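Local coordinates for DUF1993 domain-containing protein (Shewanella denitrificans, PDB 2OQM) that is of unknown function but belongs to the DUF1993 family and is assigned to the DinB-like proteins, which are built on a four-helix bundle, at residues S30-E44 / L104-T116. Residues are numbered along the deposited sequence; the frame is centred on the assembly and turned at random. Where two conformers were deposited one is given.
Sequences SKMLKNLNAIFDKAE and LAELRQRIASVLT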
ATOM      1  N   SER A  30     -10.688  -4.849  -5.257  1.00 26.09           N
ATOM      2  CA  SER A  30     -11.690  -5.862  -4.873  1.00 23.38           C
ATOM      3  C   SER A  30     -11.059  -7.049  -4.119  1.00 23.45           C
ATOM      4  O   SER A  30     -11.594  -7.530  -3.156  1.00 24.14           O
ATOM      5  CB  SER A  30     -12.459  -6.381  -6.104  1.00 24.98           C
ATOM      6  OG  SER A  30     -13.248  -5.343  -6.720  1.00 23.48           O
ATOM      7  N   LYS A  31      -9.946  -7.546  -4.610  1.00 24.27           N
ATOM      8  CA  LYS A  31      -9.186  -8.562  -3.914  1.00 21.68           C
ATOM      9  C   LYS A  31      -8.806  -8.159  -2.521  1.00 23.83           C
ATOM     10  O   LYS A  31      -8.986  -8.907  -1.586  1.00 24.06           O
ATOM     11  CB  LYS A  31      -7.910  -8.899  -4.688  1.00 24.36           C
ATOM     12  CG  LYS A  31      -7.162 -10.089  -4.095  1.00 25.28           C
ATOM     13  CD  LYS A  31      -5.832 -10.416  -4.844  1.00 24.13           C
ATOM     14  CE  LYS A  31      -5.151 -11.655  -4.285  1.00 32.55           C
ATOM     15  NZ  LYS A  31      -3.772 -11.772  -4.790  1.00 23.38           N
HETATM   16  N   MSE A  32      -8.274  -6.958  -2.360  1.00 25.11           N
HETATM   17  CA  MSE A  32      -7.814  -6.515  -1.056  1.00 23.27           C
HETATM   18  C   MSE A  32      -9.000  -6.300  -0.114  1.00 22.13           C
HETATM   19  O   MSE A  32      -8.860  -6.496   1.088  1.00 22.98           O
HETATM   20  CB  MSE A  32      -7.026  -5.241  -1.188  1.00 21.51           C
HETATM   21  CG  MSE A  32      -5.658  -5.366  -1.895  1.00 23.07           C
HETATM   22 SE   MSE A  32      -4.532  -6.653  -0.985  0.75 19.38          SE
HETATM   23  CE  MSE A  32      -4.536  -5.792   0.769  1.00 21.42           C
ATOM     24  N   LEU A  33     -10.139  -5.856  -0.625  1.00 24.19           N
ATOM     25  CA  LEU A  33     -11.328  -5.700   0.219  1.00 23.41           C
ATOM     26  C   LEU A  33     -11.851  -7.053   0.669  1.00 24.23           C
ATOM     27  O   LEU A  33     -12.294  -7.186   1.823  1.00 25.37           O
ATOM     28  CB  LEU A  33     -12.438  -4.876  -0.434  1.00 25.49           C
ATOM     29  CG  LEU A  33     -12.103  -3.393  -0.604  1.00 24.38           C
ATOM     30  CD1 LEU A  33     -13.084  -2.666  -1.542  1.00 29.52           C
ATOM     31  CD2 LEU A  33     -11.920  -2.654   0.760  1.00 22.64           C
ATOM     32  N   LYS A  34     -11.838  -8.037  -0.225  1.00 22.46           N
ATOM     33  CA  LYS A  34     -12.153  -9.409   0.167  1.00 24.11           C
ATOM     34  C   LYS A  34     -11.172  -9.896   1.239  1.00 22.33           C
ATOM     35  O   LYS A  34     -11.529 -10.588   2.201  1.00 22.62           O
ATOM     36  CB  LYS A  34     -12.128 -10.314  -1.047  1.00 25.36           C
ATOM     37  CG  LYS A  34     -13.284 -10.053  -2.021  1.00 27.99           C
ATOM     38  CD  LYS A  34     -13.310 -11.068  -3.131  1.00 29.93           C
ATOM     39  CE  LYS A  34     -14.078 -10.553  -4.353  1.00 45.46           C
ATOM     40  NZ  LYS A  34     -13.776 -11.393  -5.576  1.00 50.74           N
ATOM     41  N   ASN A  35      -9.921  -9.554   1.066  1.00 24.17           N
ATOM     42  CA  ASN A  35      -8.906  -9.894   2.068  1.00 23.44           C
ATOM     43  C   ASN A  35      -9.193  -9.232   3.406  1.00 24.25           C
ATOM     44  O   ASN A  35      -9.057  -9.855   4.477  1.00 25.08           O
ATOM     45  CB  ASN A  35      -7.516  -9.519   1.567  1.00 22.88           C
ATOM     46  CG  ASN A  35      -7.045 -10.355   0.428  1.00 27.53           C
ATOM     47  OD1 ASN A  35      -7.648 -11.385   0.072  1.00 23.63           O
ATOM     48  ND2 ASN A  35      -5.966  -9.894  -0.218  1.00 24.49           N
ATOM     49  N   LEU A  36      -9.672  -7.994   3.370  1.00 23.35           N
ATOM     50  CA  LEU A  36     -10.041  -7.297   4.590  1.00 24.41           C
ATOM     51  C   LEU A  36     -11.192  -8.045   5.303  1.00 26.36           C
ATOM     52  O   LEU A  36     -11.244  -8.148   6.549  1.00 23.94           O
ATOM     53  CB  LEU A  36     -10.430  -5.851   4.267  1.00 24.01           C
ATOM     54  CG  LEU A  36     -10.739  -4.971   5.470  1.00 27.51           C
ATOM     55  CD1 LEU A  36      -9.575  -4.878   6.462  1.00 24.73           C
ATOM     56  CD2 LEU A  36     -11.226  -3.591   4.937  1.00 24.41           C
ATOM     57  N   ASN A  37     -12.109  -8.580   4.514  1.00 26.07           N
ATOM     58  CA  ASN A  37     -13.181  -9.429   5.065  0.70 28.28           C
ATOM     59  C   ASN A  37     -12.654 -10.642   5.781  1.00 29.50           C
ATOM     60  O   ASN A  37     -13.150 -11.006   6.875  1.00 28.19           O
ATOM     61  CB  ASN A  37     -14.121  -9.920   3.954  0.70 32.52           C
ATOM     62  CG  ASN A  37     -15.421  -9.186   3.927  0.70 30.81           C
ATOM     63  OD1 ASN A  37     -15.937  -8.777   4.964  0.70 39.25           O
ATOM     64  ND2 ASN A  37     -16.009  -9.087   2.745  0.70 29.21           N
ATOM     65  N   ALA A  38     -11.659 -11.293   5.164  1.00 29.98           N
ATOM     66  CA  ALA A  38     -10.978 -12.483   5.735  1.00 32.82           C
ATOM     67  C   ALA A  38     -10.226 -12.180   7.033  1.00 32.21           C
ATOM     68  O   ALA A  38     -10.161 -13.000   7.956  1.00 31.87           O
ATOM     69  CB  ALA A  38      -9.941 -13.057   4.699  1.00 31.16           C
ATOM     70  N   ILE A  39      -9.599 -11.013   7.061  1.00 29.62           N
ATOM     71  CA  ILE A  39      -8.996 -10.463   8.276  1.00 29.23           C
ATOM     72  C   ILE A  39     -10.018 -10.369   9.434  1.00 29.67           C
ATOM     73  O   ILE A  39      -9.699 -10.707  10.576  1.00 28.61           O
ATOM     74  CB  ILE A  39      -8.337  -9.130   7.960  1.00 28.99           C
ATOM     75  CG1 ILE A  39      -7.071  -9.382   7.107  1.00 33.62           C
ATOM     76  CG2 ILE A  39      -7.907  -8.348   9.233  1.00 31.20           C
ATOM     77  CD1 ILE A  39      -6.555  -8.098   6.460  1.00 24.78           C
ATOM     78  N   PHE A  40     -11.255  -9.964   9.128  1.00 27.93           N
ATOM     79  CA  PHE A  40     -12.287  -9.831  10.142  1.00 26.05           C
ATOM     80  C   PHE A  40     -12.836 -11.144  10.593  1.00 27.98           C
ATOM     81  O   PHE A  40     -13.332 -11.267  11.736  1.00 28.32           O
ATOM     82  CB  PHE A  40     -13.366  -8.862   9.678  1.00 30.07           C
ATOM     83  CG  PHE A  40     -13.025  -7.406  10.013  1.00 28.90           C
ATOM     84  CD1 PHE A  40     -13.181  -6.939  11.304  1.00 33.80           C
ATOM     85  CD2 PHE A  40     -12.425  -6.570   9.095  1.00 29.72           C
ATOM     86  CE1 PHE A  40     -12.849  -5.639  11.644  1.00 38.21           C
ATOM     87  CE2 PHE A  40     -12.100  -5.266   9.432  1.00 36.12           C
ATOM     88  CZ  PHE A  40     -12.300  -4.811  10.709  1.00 36.46           C
ATOM     89  N   ASP A  41     -12.757 -12.153   9.730  1.00 27.00           N
ATOM     90  CA  ASP A  41     -13.062 -13.501  10.176  1.00 27.43           C
ATOM     91  C   ASP A  41     -12.101 -13.931  11.283  1.00 25.63           C
ATOM     92  O   ASP A  41     -12.511 -14.559  12.250  1.00 24.95           O
ATOM     93  CB  ASP A  41     -12.996 -14.529   9.036  1.00 28.22           C
ATOM     94  CG  ASP A  41     -13.993 -14.278   7.915  1.00 34.69           C
ATOM     95  OD1 ASP A  41     -14.997 -13.519   8.072  1.00 33.03           O
ATOM     96  OD2 ASP A  41     -13.726 -14.866   6.837  1.00 35.01           O
ATOM     97  N   LYS A  42     -10.817 -13.620  11.158  1.00 28.29           N
ATOM     98  CA  LYS A  42      -9.883 -13.904  12.254  1.00 26.77           C
ATOM     99  C   LYS A  42     -10.191 -13.094  13.498  1.00 27.35           C
ATOM    100  O   LYS A  42     -10.076 -13.628  14.592  1.00 29.62           O
ATOM    101  CB  LYS A  42      -8.418 -13.715  11.819  1.00 27.86           C
ATOM    102  CG  LYS A  42      -8.079 -14.638  10.644  1.00 36.06           C
ATOM    103  CD  LYS A  42      -6.735 -15.267  10.828  1.00 43.50           C
ATOM    104  CE  LYS A  42      -6.466 -16.352   9.817  1.00 47.85           C
ATOM    105  NZ  LYS A  42      -5.004 -16.665   9.797  1.00 55.49           N
ATOM    106  N   ALA A  43     -10.572 -11.821  13.337  1.00 26.65           N
ATOM    107  CA  ALA A  43     -10.964 -10.981  14.492  1.00 25.33           C
ATOM    108  C   ALA A  43     -12.168 -11.581  15.245  1.00 25.28           C
ATOM    109  O   ALA A  43     -12.176 -11.634  16.455  1.00 24.23           O
ATOM    110  CB  ALA A  43     -11.232  -9.549  14.070  1.00 27.42           C
ATOM    111  N   GLU A  44     -13.167 -12.082  14.526  1.00 27.39           N
ATOM    112  CA  GLU A  44     -14.263 -12.802  15.193  1.00 26.50           C
ATOM    113  C   GLU A  44     -13.808 -14.051  15.914  1.00 27.28           C
ATOM    114  O   GLU A  44     -14.281 -14.349  17.037  1.00 29.31           O
ATOM    115  CB  GLU A  44     -15.337 -13.230  14.187  1.00 31.01           C
ATOM    116  CG  GLU A  44     -16.047 -12.128  13.514  1.00 34.04           C
ATOM    117  CD  GLU A  44     -17.304 -12.619  12.821  1.00 42.55           C
ATOM    118  OE1 GLU A  44     -18.305 -12.846  13.506  1.00 46.43           O
ATOM    119  OE2 GLU A  44     -17.294 -12.748  11.590  1.00 42.52           O
ATOM    120  N   LEU A 104     -19.795  -4.876  13.330  1.00 27.46           N
ATOM    121  CA  LEU A 104     -19.099  -5.682  12.318  1.00 28.72           C
ATOM    122  C   LEU A 104     -20.060  -6.001  11.156  1.00 26.98           C
ATOM    123  O   LEU A 104     -19.669  -5.925  10.007  1.00 24.85           O
ATOM    124  CB  LEU A 104     -18.467  -6.963  12.921  1.00 26.94           C
ATOM    125  CG  LEU A 104     -17.626  -7.825  11.949  1.00 29.39           C
ATOM    126  CD1 LEU A 104     -16.663  -7.008  11.148  1.00 29.91           C
ATOM    127  CD2 LEU A 104     -16.868  -8.918  12.681  1.00 30.53           C
ATOM    128  N   ALA A 105     -21.337  -6.277  11.454  1.00 27.36           N
ATOM    129  CA  ALA A 105     -22.269  -6.624  10.387  1.00 27.88           C
ATOM    130  C   ALA A 105     -22.381  -5.497   9.384  1.00 27.56           C
ATOM    131  O   ALA A 105     -22.385  -5.693   8.158  1.00 27.32           O
ATOM    132  CB  ALA A 105     -23.664  -6.971  10.966  1.00 22.98           C
ATOM    133  N   GLU A 106     -22.455  -4.291   9.921  1.00 27.92           N
ATOM    134  CA  GLU A 106     -22.632  -3.126   9.107  1.00 25.66           C
ATOM    135  C   GLU A 106     -21.417  -2.869   8.239  1.00 27.07           C
ATOM    136  O   GLU A 106     -21.530  -2.406   7.129  1.00 30.12           O
ATOM    137  CB  GLU A 106     -22.875  -1.951  10.007  1.00 26.41           C
ATOM    138  CG  GLU A 106     -24.234  -2.050  10.715  1.00 33.02           C
ATOM    139  CD  GLU A 106     -24.450  -0.924  11.712  1.00 34.95           C
ATOM    140  OE1 GLU A 106     -23.466  -0.452  12.321  1.00 37.93           O
ATOM    141  OE2 GLU A 106     -25.616  -0.519  11.878  1.00 48.40           O
ATOM    142  N   LEU A 107     -20.237  -3.106   8.788  1.00 27.60           N
ATOM    143  CA  LEU A 107     -18.999  -2.972   8.042  1.00 25.78           C
ATOM    144  C   LEU A 107     -18.910  -4.012   6.965  1.00 26.27           C
ATOM    145  O   LEU A 107     -18.506  -3.697   5.863  1.00 23.87           O
ATOM    146  CB  LEU A 107     -17.784  -3.067   8.969  1.00 27.75           C
ATOM    147  CG  LEU A 107     -17.542  -1.894   9.909  1.00 32.66           C
ATOM    148  CD1 LEU A 107     -16.300  -2.167  10.733  1.00 29.83           C
ATOM    149  CD2 LEU A 107     -17.420  -0.523   9.143  1.00 28.65           C
ATOM    150  N   ARG A 108     -19.318  -5.254   7.256  1.00 26.35           N
ATOM    151  CA  ARG A 108     -19.343  -6.284   6.205  1.00 27.86           C
ATOM    152  C   ARG A 108     -20.284  -5.889   5.070  1.00 27.37           C
ATOM    153  O   ARG A 108     -19.978  -6.133   3.902  1.00 24.36           O
ATOM    154  CB  ARG A 108     -19.816  -7.613   6.740  1.00 27.30           C
ATOM    155  CG  ARG A 108     -18.996  -8.131   7.858  1.00 29.73           C
ATOM    156  CD  ARG A 108     -18.065  -9.190   7.431  1.00 40.13           C
ATOM    157  NE  ARG A 108     -17.773 -10.152   8.507  1.00 38.49           N
ATOM    158  CZ  ARG A 108     -16.648 -10.844   8.560  1.00 36.58           C
ATOM    159  NH1 ARG A 108     -15.703 -10.688   7.635  1.00 36.49           N
ATOM    160  NH2 ARG A 108     -16.454 -11.669   9.558  1.00 36.45           N
ATOM    161  N   GLN A 109     -21.397  -5.246   5.410  1.00 27.02           N
ATOM    162  CA  GLN A 109     -22.307  -4.715   4.378  1.00 29.44           C
ATOM    163  C   GLN A 109     -21.644  -3.622   3.535  1.00 27.66           C
ATOM    164  O   GLN A 109     -21.790  -3.611   2.331  1.00 25.50           O
ATOM    165  CB  GLN A 109     -23.581  -4.185   4.995  1.00 29.51           C
ATOM    166  CG  GLN A 109     -24.572  -3.602   3.955  1.00 37.81           C
ATOM    167  CD  GLN A 109     -25.028  -4.625   2.929  1.00 39.34           C
ATOM    168  OE1 GLN A 109     -24.827  -4.451   1.714  1.00 47.64           O
ATOM    169  NE2 GLN A 109     -25.632  -5.706   3.408  1.00 31.52           N
ATOM    170  N   ARG A 110     -20.886  -2.746   4.177  1.00 28.07           N
ATOM    171  CA  ARG A 110     -20.180  -1.649   3.482  1.00 27.14           C
ATOM    172  C   ARG A 110     -19.197  -2.212   2.461  1.00 27.05           C
ATOM    173  O   ARG A 110     -19.183  -1.786   1.290  1.00 26.19           O
ATOM    174  CB  ARG A 110     -19.474  -0.774   4.500  1.00 28.00           C
ATOM    175  CG  ARG A 110     -18.629   0.385   3.948  1.00 32.68           C
ATOM    176  CD  ARG A 110     -19.444   1.461   3.418  1.00 40.51           C
ATOM    177  NE  ARG A 110     -18.674   2.695   3.232  1.00 37.67           N
ATOM    178  CZ  ARG A 110     -18.603   3.700   4.112  1.00 33.31           C
ATOM    179  NH1 ARG A 110     -19.195   3.644   5.296  1.00 31.82           N
ATOM    180  NH2 ARG A 110     -17.944   4.781   3.786  1.00 34.18           N
ATOM    181  N   ILE A 111     -18.414  -3.206   2.890  1.00 27.12           N
ATOM    182  CA  ILE A 111     -17.484  -3.887   1.974  1.00 25.32           C
ATOM    183  C   ILE A 111     -18.217  -4.528   0.834  1.00 24.07           C
ATOM    184  O   ILE A 111     -17.848  -4.365  -0.291  1.00 24.74           O
ATOM    185  CB  ILE A 111     -16.609  -4.950   2.724  1.00 26.78           C
ATOM    186  CG1 ILE A 111     -15.714  -4.257   3.749  1.00 27.70           C
ATOM    187  CG2 ILE A 111     -15.773  -5.774   1.762  1.00 24.70           C
ATOM    188  CD1 ILE A 111     -14.880  -5.221   4.633  1.00 26.64           C
ATOM    189  N   ALA A 112     -19.312  -5.234   1.137  1.00 23.17           N
ATOM    190  CA  ALA A 112     -20.076  -5.923   0.118  1.00 24.33           C
ATOM    191  C   ALA A 112     -20.607  -4.950  -0.952  1.00 25.38           C
ATOM    192  O   ALA A 112     -20.623  -5.267  -2.137  1.00 24.22           O
ATOM    193  CB  ALA A 112     -21.235  -6.675   0.779  1.00 21.12           C
ATOM    194  N   SER A 113     -21.066  -3.783  -0.515  1.00 27.36           N
ATOM    195  CA  SER A 113     -21.622  -2.767  -1.405  0.50 27.06           C
ATOM    196  C   SER A 113     -20.535  -2.240  -2.343  1.00 26.59           C
ATOM    197  O   SER A 113     -20.733  -2.072  -3.556  1.00 25.85           O
ATOM    198  CB  SER A 113     -22.148  -1.611  -0.572  0.50 27.43           C
ATOM    199  OG  SER A 113     -22.538  -0.518  -1.389  0.50 37.46           O
ATOM    200  N   VAL A 114     -19.378  -1.948  -1.784  1.00 25.33           N
ATOM    201  CA  VAL A 114     -18.291  -1.471  -2.627  1.00 24.47           C
ATOM    202  C   VAL A 114     -17.885  -2.540  -3.607  1.00 24.30           C
ATOM    203  O   VAL A 114     -17.622  -2.249  -4.756  1.00 23.64           O
ATOM    204  CB  VAL A 114     -17.082  -0.985  -1.802  1.00 29.18           C
ATOM    205  CG1 VAL A 114     -15.923  -0.604  -2.743  1.00 27.03           C
ATOM    206  CG2 VAL A 114     -17.570   0.220  -0.939  1.00 23.43           C
ATOM    207  N   LEU A 115     -17.852  -3.792  -3.171  1.00 25.96           N
ATOM    208  CA  LEU A 115     -17.516  -4.888  -4.074  1.00 26.63           C
ATOM    209  C   LEU A 115     -18.507  -5.008  -5.201  1.00 26.06           C
ATOM    210  O   LEU A 115     -18.104  -5.210  -6.328  1.00 24.54           O
ATOM    211  CB  LEU A 115     -17.379  -6.243  -3.331  1.00 26.85           C
ATOM    212  CG  LEU A 115     -16.139  -6.449  -2.458  1.00 26.10           C
ATOM    213  CD1 LEU A 115     -16.257  -7.726  -1.567  1.00 27.40           C
ATOM    214  CD2 LEU A 115     -14.829  -6.447  -3.299  1.00 24.00           C
ATOM    215  N   THR A 116     -19.808  -4.881  -4.914  1.00 25.87           N
ATOM    216  CA  THR A 116     -20.831  -4.907  -5.944  1.00 26.54           C
ATOM    217  C   THR A 116     -20.693  -3.740  -6.912  1.00 27.67           C
ATOM    218  O   THR A 116     -20.810  -3.923  -8.125  1.00 28.15           O
ATOM    219  CB  THR A 116     -22.252  -4.883  -5.309  1.00 27.48           C
ATOM    220  OG1 THR A 116     -22.379  -5.984  -4.406  1.00 25.69           O
ATOM    221  CG2 THR A 116     -23.362  -4.965  -6.347  1.00 26.42           C
TER
HETATM  222  O   HOH W   1     -15.873  -6.536  -7.082  1.00 26.73           O
HETATM  223  O   HOH W   2     -18.424  -8.414   3.146  1.00 30.61           O
HETATM  224  O   HOH W   3     -19.257 -11.280  10.355  1.00 44.02           O
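Arg-108 is a knob that fits into a hole formed by Asn-37, Phe-40, Asp-41 and Glu-44 on helix 13-50, its side chain reaching over from helix 104-119. A bend at chi2 (-102°) turns the chain across the gap, and the guanidinium lands with Phe-40 CB over one face. NH1 donates to the main-chain Asn-37 O at 2.7 Å, a carbonyl already taken by Asp-41 N. In the conformer given for Asn-37, one of two and so less certain, NH1 also makes a longer but nearly straight bond (171°) to Asn-37 OD1. NH2 forms salt bridges with Asp-41 and Glu-44: Glu-44 OE2 meets it from near the guanidinium plane, Asp-41 OD1 obliquely and through a weak hydrogen bond. Water 3 bridges Arg-108 NE and Glu-44 OE2.

Beside the arginine the contact is mostly apolar. Leu-104 divides its two methyls between Phe-40 and Glu-44, CD1 touching Phe-40 CD1 at 3.5 Å and CD2 lying 3.4 Å from Glu-44 CG. Further along, Ile-111 comes at Asn-37 from the opposite direction and, in that same conformer, brings CG2 up against ND2, while its CD1 reaches Leu-36 CD2. Leu-33 CD1 meets Val-114 CG1 at 3.7 Å, the two side chains crossing nearly at right angles. At the far end Leu-115 CD2 presses against the backbone of Ser-30, 3.4 Å from its O, and CD1 rests on Lys-34 CG.

The segment axes run antiparallel at 162°, 10.2 Å apart at closest. On the buried side helix 69-87 takes Phe-40 on Val-73 and Ile-111 on Cys-77, and helix 54-58 closes the Leu-104 end through Met-54; Met-32 and Ile-39 turn instead to helix 146-172, completing an up-and-down helical bundle.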